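Local coordinates for diaminobutyrate-pyruvate transaminase and L-2,4-diaminobutyrate decarboxylase (Vibrio parahaemolyticus, PDB 2QMA), which probably acts, through this C-terminal pyridoxal-phosphate domain of the glutamate decarboxylase type, as a decarboxylase of L-2,4-diaminobutyrate, at residues M230-N235 with D246-Q251. Numbering follows the deposited sequence.
Sequences MTVDAN and DEVIAQ
M230 and V248 make the tight part of this contact. The selenomethionine M230 is extended from CA to SE (chi2 176°) and then bends at chi3 (137°). The bend brings in the terminal methyl: M230 CE lies 3.6 Å from V248 CG1. M230 CE is also 3.6 Å from the carbonyl V248 O. The two side chains point contrary ways and meet alongside. V248 holds CG1 anti to its backbone N (chi1 159°), and this branch makes the contact. V232 is the looser partner. V232 CG2 comes only to 4.5 Å from V248 CG1, although V232 is buried. D233 and E247, on the solvent side, do not touch the opposite segment.

Helix 245-254 packs here on strand 229-232, an edge strand of the seven-stranded mixed sheet as counted within this chain. The two belong to a beta-alpha-beta crossover, consistent with a fold-type I pyridoxal-phosphate enzyme. M230 also packs on A252, and V232 on V206 of the neighbouring strand. D246 forms a salt bridge with K286. The contact lies in the decarboxylase region, away from K325, the lysine predicted to carry the cofactor. The side chains meet methyl on methyl. No hydrogen bond crosses, so the pairing depends on shape and buried apolar surface.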
HETATM    1  N   MSE A 230      -3.372  21.380  17.461  1.00 12.29           N
HETATM    2  CA  MSE A 230      -3.107  22.104  18.696  1.00 16.20           C
HETATM    3  C   MSE A 230      -2.108  21.266  19.479  1.00 15.81           C
HETATM    4  O   MSE A 230      -2.425  20.156  19.910  1.00 14.28           O
HETATM    5  CB  MSE A 230      -4.424  22.121  19.468  1.00 16.25           C
HETATM    6  CG  MSE A 230      -4.842  23.410  19.934  1.00 21.52           C
HETATM    7 SE   MSE A 230      -6.594  23.086  20.753  0.70 22.35          SE
HETATM    8  CE  MSE A 230      -6.059  24.178  22.115  1.00 17.99           C
ATOM      9  N   THR A 231      -0.886  21.751  19.649  1.00 17.17           N
ATOM     10  CA  THR A 231       0.103  20.903  20.288  1.00 19.67           C
ATOM     11  C   THR A 231       0.163  21.195  21.797  1.00 20.44           C
ATOM     12  O   THR A 231      -0.097  22.316  22.257  1.00 22.30           O
ATOM     13  CB  THR A 231       1.500  20.996  19.657  1.00 20.23           C
ATOM     14  OG1 THR A 231       2.062  22.270  19.989  1.00 23.69           O
ATOM     15  CG2 THR A 231       1.467  20.819  18.117  1.00 19.23           C
ATOM     16  N   VAL A 232       0.462  20.167  22.567  1.00 20.22           N
ATOM     17  CA  VAL A 232       0.631  20.295  24.008  1.00 20.28           C
ATOM     18  C   VAL A 232       2.090  19.983  24.317  1.00 19.87           C
ATOM     19  O   VAL A 232       2.684  19.099  23.692  1.00 19.71           O
ATOM     20  CB  VAL A 232      -0.297  19.293  24.762  1.00 20.44           C
ATOM     21  CG1 VAL A 232      -0.191  19.456  26.278  1.00 19.75           C
ATOM     22  CG2 VAL A 232      -1.753  19.481  24.309  1.00 20.99           C
ATOM     23  N   ASP A 233       2.661  20.666  25.308  1.00 20.02           N
ATOM     24  CA  ASP A 233       4.047  20.427  25.686  1.00 19.70           C
ATOM     25  C   ASP A 233       4.271  18.965  26.029  1.00 19.78           C
ATOM     26  O   ASP A 233       3.361  18.296  26.535  1.00 19.59           O
ATOM     27  CB  ASP A 233       4.406  21.274  26.901  1.00 20.59           C
ATOM     28  CG  ASP A 233       4.470  22.761  26.580  1.00 22.87           C
ATOM     29  OD1 ASP A 233       4.540  23.102  25.378  1.00 24.16           O
ATOM     30  OD2 ASP A 233       4.449  23.579  27.529  1.00 25.45           O
ATOM     31  N   ALA A 234       5.464  18.481  25.700  1.00 19.22           N
ATOM     32  CA  ALA A 234       5.940  17.175  26.085  1.00 20.65           C
ATOM     33  C   ALA A 234       6.872  17.276  27.313  1.00 21.12           C
ATOM     34  O   ALA A 234       7.604  18.269  27.509  1.00 20.86           O
ATOM     35  CB  ALA A 234       6.650  16.488  24.917  1.00 20.87           C
ATOM     36  N   ASN A 235       6.808  16.261  28.150  1.00 20.07           N
ATOM     37  CA  ASN A 235       7.785  16.099  29.192  1.00 20.55           C
ATOM     38  C   ASN A 235       9.148  15.827  28.553  1.00 21.45           C
ATOM     39  O   ASN A 235       9.232  15.548  27.349  1.00 20.74           O
ATOM     40  CB  ASN A 235       7.346  14.957  30.083  1.00 19.62           C
ATOM     41  CG  ASN A 235       6.033  15.247  30.754  1.00 19.43           C
ATOM     42  OD1 ASN A 235       5.922  16.217  31.485  1.00 18.24           O
ATOM     43  ND2 ASN A 235       5.034  14.421  30.510  1.00 16.67           N
ATOM     44  N   ASP A 246      -5.969  19.662  30.450  1.00 15.64           N
ATOM     45  CA  ASP A 246      -7.354  20.087  30.687  1.00 16.19           C
ATOM     46  C   ASP A 246      -7.532  21.582  30.442  1.00 16.77           C
ATOM     47  O   ASP A 246      -8.475  21.957  29.790  1.00 16.03           O
ATOM     48  CB  ASP A 246      -7.853  19.684  32.060  1.00 15.34           C
ATOM     49  CG  ASP A 246      -9.327  19.973  32.244  1.00 17.82           C
ATOM     50  OD1 ASP A 246     -10.172  19.269  31.659  1.00 14.23           O
ATOM     51  OD2 ASP A 246      -9.638  20.919  32.971  1.00 16.62           O
ATOM     52  N   GLU A 247      -6.617  22.424  30.954  1.00 18.18           N
ATOM     53  CA  GLU A 247      -6.746  23.880  30.793  1.00 20.02           C
ATOM     54  C   GLU A 247      -6.557  24.358  29.323  1.00 19.25           C
ATOM     55  O   GLU A 247      -7.241  25.289  28.895  1.00 18.74           O
ATOM     56  CB  GLU A 247      -5.860  24.678  31.796  1.00 20.56           C
ATOM     57  CG  GLU A 247      -4.371  24.642  31.527  1.00 24.13           C
ATOM     58  CD  GLU A 247      -3.550  25.771  32.246  1.00 26.15           C
ATOM     59  OE1 GLU A 247      -4.102  26.598  33.040  1.00 32.63           O
ATOM     60  OE2 GLU A 247      -2.329  25.821  32.004  1.00 33.32           O
ATOM     61  N   VAL A 248      -5.652  23.720  28.572  1.00 18.79           N
ATOM     62  CA  VAL A 248      -5.451  24.005  27.138  1.00 18.41           C
ATOM     63  C   VAL A 248      -6.758  23.735  26.359  1.00 17.36           C
ATOM     64  O   VAL A 248      -7.180  24.548  25.535  1.00 16.84           O
ATOM     65  CB  VAL A 248      -4.239  23.205  26.549  1.00 18.55           C
ATOM     66  CG1 VAL A 248      -4.324  23.086  25.029  1.00 21.46           C
ATOM     67  CG2 VAL A 248      -2.895  23.893  26.925  1.00 20.80           C
ATOM     68  N   ILE A 249      -7.392  22.599  26.630  1.00 15.00           N
ATOM     69  CA  ILE A 249      -8.635  22.268  25.981  1.00 14.15           C
ATOM     70  C   ILE A 249      -9.734  23.254  26.427  1.00 14.77           C
ATOM     71  O   ILE A 249     -10.464  23.788  25.590  1.00 13.55           O
ATOM     72  CB  ILE A 249      -9.039  20.829  26.297  1.00 12.71           C
ATOM     73  CG1 ILE A 249      -8.030  19.887  25.676  1.00 10.43           C
ATOM     74  CG2 ILE A 249     -10.470  20.546  25.740  1.00 14.69           C
ATOM     75  CD1 ILE A 249      -8.078  18.476  26.187  1.00 14.06           C
ATOM     76  N   ALA A 250      -9.837  23.510  27.747  1.00 15.11           N
ATOM     77  CA  ALA A 250     -10.885  24.406  28.255  1.00 16.55           C
ATOM     78  C   ALA A 250     -10.756  25.777  27.612  1.00 16.49           C
ATOM     79  O   ALA A 250     -11.740  26.374  27.210  1.00 16.99           O
ATOM     80  CB  ALA A 250     -10.806  24.521  29.781  1.00 16.97           C
ATOM     81  N   GLN A 251      -9.532  26.268  27.513  1.00 17.28           N
ATOM     82  CA  GLN A 251      -9.264  27.584  26.936  0.50 17.79           C
ATOM     83  C   GLN A 251      -9.605  27.648  25.446  1.00 17.10           C
ATOM     84  O   GLN A 251     -10.112  28.677  24.951  1.00 17.01           O
ATOM     85  CB  GLN A 251      -7.796  27.965  27.157  0.50 18.14           C
ATOM     86  CG  GLN A 251      -7.522  29.471  27.123  0.50 21.52           C
ATOM     87  CD  GLN A 251      -7.196  29.987  25.737  0.50 24.92           C
ATOM     88  OE1 GLN A 251      -6.633  29.263  24.910  0.50 26.75           O
ATOM     89  NE2 GLN A 251      -7.541  31.257  25.473  0.50 24.45           N
TER